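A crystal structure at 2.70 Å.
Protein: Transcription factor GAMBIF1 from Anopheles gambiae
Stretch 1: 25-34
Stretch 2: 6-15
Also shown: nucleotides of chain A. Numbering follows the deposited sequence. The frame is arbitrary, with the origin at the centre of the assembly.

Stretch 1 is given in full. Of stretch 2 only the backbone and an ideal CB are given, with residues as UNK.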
# COMPACT_ATOMS: atom_id res chain seq x y z
N ALA C 25 15.13 6.62 -10.03
CA ALA C 25 14.02 6.66 -10.99
C ALA C 25 14.47 6.51 -12.44
O ALA C 25 13.67 6.10 -13.30
CB ALA C 25 13.16 7.91 -10.81
N GLY C 26 15.76 6.72 -12.67
CA GLY C 26 16.34 6.59 -14.00
C GLY C 26 16.41 7.88 -14.78
O GLY C 26 16.57 8.96 -14.21
N SER C 27 16.34 7.73 -16.09
CA SER C 27 16.36 8.86 -17.01
C SER C 27 15.47 8.53 -18.20
O SER C 27 15.42 7.39 -18.67
CB SER C 27 17.78 9.14 -17.50
OG SER C 27 18.61 9.50 -16.42
N ILE C 28 14.76 9.55 -18.65
CA ILE C 28 13.83 9.46 -19.77
C ILE C 28 14.59 9.60 -21.07
O ILE C 28 15.15 10.66 -21.35
CB ILE C 28 12.83 10.61 -19.72
CG1 ILE C 28 11.84 10.41 -18.58
CG2 ILE C 28 12.11 10.76 -21.04
CD1 ILE C 28 11.16 11.68 -18.22
N PRO C 29 14.61 8.55 -21.90
CA PRO C 29 15.34 8.68 -23.17
C PRO C 29 14.57 9.61 -24.10
O PRO C 29 13.45 10.04 -23.79
CB PRO C 29 15.33 7.26 -23.70
CG PRO C 29 14.04 6.72 -23.21
CD PRO C 29 14.04 7.20 -21.77
N GLY C 30 15.17 9.93 -25.23
CA GLY C 30 14.53 10.77 -26.22
C GLY C 30 13.85 9.86 -27.21
O GLY C 30 14.10 8.65 -27.21
N VAL C 31 12.98 10.40 -28.06
CA VAL C 31 12.26 9.59 -29.05
C VAL C 31 13.22 8.79 -29.90
O VAL C 31 12.96 7.63 -30.24
CB VAL C 31 11.48 10.43 -30.08
CG1 VAL C 31 10.07 9.91 -30.20
CG2 VAL C 31 11.50 11.91 -29.76
N ASN C 32 14.33 9.43 -30.24
CA ASN C 32 15.34 8.86 -31.10
C ASN C 32 16.43 8.06 -30.43
O ASN C 32 17.38 7.65 -31.09
CB ASN C 32 15.94 9.97 -31.95
CG ASN C 32 14.86 10.80 -32.62
OD1 ASN C 32 13.99 10.27 -33.31
ND2 ASN C 32 14.88 12.10 -32.37
N THR C 33 16.29 7.80 -29.13
CA THR C 33 17.33 7.06 -28.41
C THR C 33 17.63 5.84 -29.26
O THR C 33 16.72 5.24 -29.85
CB THR C 33 16.92 6.73 -26.92
OG1 THR C 33 18.09 6.66 -26.11
CG2 THR C 33 16.16 5.40 -26.82
N THR C 34 18.92 5.63 -29.50
CA THR C 34 19.35 4.54 -30.34
C THR C 34 20.27 3.57 -29.62
O THR C 34 20.70 3.82 -28.49
CB THR C 34 19.99 5.11 -31.66
OG1 THR C 34 19.45 4.42 -32.79
CG2 THR C 34 21.49 4.95 -31.67
N UNK C 6 13.29 20.27 -29.08
CA UNK C 6 14.09 19.62 -30.10
C UNK C 6 14.16 18.10 -30.07
O UNK C 6 14.42 17.47 -31.10
CB UNK C 6 15.52 20.16 -30.01
N UNK C 7 14.03 17.51 -28.89
CA UNK C 7 14.01 16.06 -28.83
C UNK C 7 13.01 15.77 -27.75
O UNK C 7 13.10 16.26 -26.63
CB UNK C 7 15.38 15.44 -28.55
N UNK C 8 11.95 15.12 -28.20
CA UNK C 8 10.83 14.75 -27.37
C UNK C 8 11.07 13.51 -26.58
O UNK C 8 11.76 12.58 -27.01
CB UNK C 8 9.58 14.57 -28.23
N UNK C 9 10.48 13.47 -25.39
CA UNK C 9 10.64 12.30 -24.54
C UNK C 9 10.02 11.09 -25.21
O UNK C 9 8.99 11.19 -25.89
CB UNK C 9 10.01 12.53 -23.16
N UNK C 10 10.72 9.98 -25.12
CA UNK C 10 10.20 8.75 -25.66
C UNK C 10 8.99 8.49 -24.79
O UNK C 10 9.10 8.41 -23.57
CB UNK C 10 11.21 7.60 -25.65
N UNK C 11 7.83 8.27 -25.42
CA UNK C 11 6.53 8.02 -24.79
C UNK C 11 6.33 6.69 -24.04
O UNK C 11 5.33 6.55 -23.33
CB UNK C 11 5.46 8.11 -25.88
N UNK C 12 7.24 5.74 -24.19
CA UNK C 12 7.11 4.42 -23.56
C UNK C 12 8.46 3.77 -23.28
O UNK C 12 8.70 2.64 -23.70
CB UNK C 12 6.28 3.50 -24.45
N UNK C 13 9.35 4.46 -22.59
CA UNK C 13 10.65 3.85 -22.36
C UNK C 13 11.18 3.93 -20.95
O UNK C 13 12.35 3.64 -20.70
CB UNK C 13 11.67 4.50 -23.30
N UNK C 14 10.32 4.26 -20.00
CA UNK C 14 10.78 4.35 -18.62
C UNK C 14 9.66 4.02 -17.67
O UNK C 14 8.53 4.49 -17.83
CB UNK C 14 11.34 5.74 -18.32
N UNK C 15 9.96 3.15 -16.72
CA UNK C 15 8.98 2.81 -15.72
C UNK C 15 9.08 3.89 -14.67
O UNK C 15 10.18 4.35 -14.32
CB UNK C 15 9.20 1.41 -15.14
P DG A 4 13.42 -3.20 -19.71
OP1 DG A 4 13.27 -3.79 -21.10
OP2 DG A 4 12.84 -1.82 -19.65
O5' DG A 4 12.69 -4.31 -18.91
C5' DG A 4 13.25 -5.58 -18.79
C4' DG A 4 12.48 -6.32 -17.70
O4' DG A 4 12.68 -5.72 -16.39
C3' DG A 4 10.98 -6.14 -17.88
O3' DG A 4 10.40 -7.40 -17.58
C2' DG A 4 10.56 -5.14 -16.79
C1' DG A 4 11.48 -5.64 -15.67
N9 DG A 4 11.66 -4.78 -14.48
C8 DG A 4 11.68 -3.41 -14.28
N7 DG A 4 11.86 -2.97 -13.05
C5 DG A 4 11.95 -4.22 -12.37
C6 DG A 4 12.15 -4.45 -10.97
O6 DG A 4 12.25 -3.53 -10.11
N1 DG A 4 12.21 -5.79 -10.65
C2 DG A 4 12.08 -6.77 -11.61
N2 DG A 4 12.21 -7.99 -11.03
N3 DG A 4 11.89 -6.59 -12.90
C4 DG A 4 11.86 -5.28 -13.20
P DG A 5 9.06 -7.68 -18.45
OP1 DG A 5 9.37 -8.12 -19.83
OP2 DG A 5 8.25 -6.43 -18.29
O5' DG A 5 8.51 -8.91 -17.64
C5' DG A 5 9.41 -9.96 -17.33
C4' DG A 5 9.16 -10.58 -16.01
O4' DG A 5 9.55 -10.00 -14.77
C3' DG A 5 7.84 -11.25 -15.63
O3' DG A 5 8.07 -12.33 -14.70
C2' DG A 5 7.28 -10.07 -14.80
C1' DG A 5 8.46 -9.89 -13.86
N9 DG A 5 8.49 -8.52 -13.28
C8 DG A 5 8.42 -7.37 -14.06
N7 DG A 5 8.46 -6.25 -13.39
C5 DG A 5 8.70 -6.68 -12.11
C6 DG A 5 8.92 -5.80 -11.00
O6 DG A 5 8.87 -4.58 -11.03
N1 DG A 5 9.01 -6.45 -9.79
C2 DG A 5 9.09 -7.83 -9.79
N2 DG A 5 9.30 -8.12 -8.52
N3 DG A 5 8.97 -8.71 -10.80
C4 DG A 5 8.75 -8.01 -12.04

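Position 6 has nothing of stretch 1 within 5.5 Å of its ideal CB. Almost any residue would suit. It is Thr6, which makes no contact here.

Position 7 points its CA-to-CB bond sideways, but the turn from Gly30 to Thr33 lies within reach and offers backbone NH groups. A long side chain with an acceptor at its end would suit: Glu, or Gln through its carbonyl oxygen. It is Glu7. Its OE2 accepts a hydrogen bond from Asn32 N at 2.8 Å, nearly straight at 169°. Gly30 leaves the room for this: an ideal CB there would lie 2.5 Å from Glu7 CD.

Position 8 also points sideways, with its ideal CB 3.6 Å from Val31 CG2. Its carbonyl O accepts a hydrogen bond from Val31 N, though the place of that O is less sure in the model. Many side chains would fit if they lead outward. It is Gln8; its CB packs on Val31 CG2 and its end leads away.

Position 9 points away overall, yet its ideal CB is 3.5 Å from Ile28 CG2. Phi is -64°, and stretch 1 asks nothing of its NH. A compact apolar residue would suit, proline included. It is Pro9, whose CB meets Ile28 CG2 at 3.7 Å. Its backbone forms a single bridge with Gly30.

Position 10 donates its backbone N to Pro29 O at 3.0 Å and 179°, so proline is excluded. The ideal CB lies beside Pro29 and Gly30 carbonyls. A medium or flat side chain would suit, polar or not. It is His10. Its CB sits 3.5 Å from Gly30 O, and Pro29 CG lies oblique to the ring.

Position 11 has no stretch 1 atom near its ideal CB, and phi of -69° permits proline. It is Pro11; its CD comes 4.4 Å from Val31 CG1.

Position 12 points away into space free of stretch 1. A long polar residue is one of many that would suit. It is Lys12.

Position 13 points toward stretch 1, with its ideal CB only 3.2 Å from Pro29 CG. A small residue suits best. It is Ala13, its CB against Pro29 CG.

Position 14 points toward stretch 1, but the ideal CB stops 4.4 Å from Ser27 O, leaving space. Leu, Ile or Met could fill it. It is Leu14; CD2 packs on Ile28 CG1 at 3.5 Å, and CD1 lies 3.5 Å from Ala25 O.

Position 15 points sideways, clear of stretch 1, with guanines of chain A within reach of a long donor such as Arg or Lys. It is Arg15: NH1 donates to DG5 O6 at 2.8 Å and NH2 to DG5 N7 at 3.3 Å.

Stretch 2, residues 6-15: TEQPHPKALR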
# COMPACT_ATOMS: atom_id res chain seq x y z
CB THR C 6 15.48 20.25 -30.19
OG1 THR C 6 16.16 20.13 -28.93
CG2 THR C 6 15.34 21.73 -30.54
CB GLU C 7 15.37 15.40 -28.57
CG GLU C 7 15.27 13.95 -28.08
CD GLU C 7 15.78 12.90 -29.05
OE1 GLU C 7 16.99 12.87 -29.36
OE2 GLU C 7 14.98 12.05 -29.47
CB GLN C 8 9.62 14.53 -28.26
CG GLN C 8 9.09 15.80 -28.84
CD GLN C 8 8.10 16.46 -27.93
OE1 GLN C 8 7.80 15.97 -26.83
NE2 GLN C 8 7.59 17.61 -28.36
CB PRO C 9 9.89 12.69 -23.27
CG PRO C 9 8.89 13.72 -23.74
CD PRO C 9 9.70 14.52 -24.72
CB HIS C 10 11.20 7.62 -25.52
CG HIS C 10 10.74 6.35 -26.16
ND1 HIS C 10 11.28 5.87 -27.33
CD2 HIS C 10 9.73 5.52 -25.84
CE1 HIS C 10 10.62 4.79 -27.71
NE2 HIS C 10 9.67 4.55 -26.81
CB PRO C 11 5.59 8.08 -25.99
CG PRO C 11 6.41 7.38 -27.03
CD PRO C 11 7.73 8.10 -26.89
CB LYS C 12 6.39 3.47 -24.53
CG LYS C 12 4.88 3.49 -24.53
CD LYS C 12 4.31 2.67 -23.39
CE LYS C 12 2.91 2.20 -23.75
NZ LYS C 12 2.06 1.99 -22.53
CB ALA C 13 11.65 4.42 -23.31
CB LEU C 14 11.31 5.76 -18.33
CG LEU C 14 11.81 6.03 -16.90
CD1 LEU C 14 13.09 5.26 -16.64
CD2 LEU C 14 12.04 7.52 -16.69
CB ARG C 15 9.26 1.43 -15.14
CG ARG C 15 9.08 1.34 -13.63
CD ARG C 15 7.95 0.41 -13.27
NE ARG C 15 8.06 -0.83 -14.03
CZ ARG C 15 8.12 -2.03 -13.47
NH1 ARG C 15 8.09 -2.16 -12.16
NH2 ARG C 15 8.23 -3.11 -14.24
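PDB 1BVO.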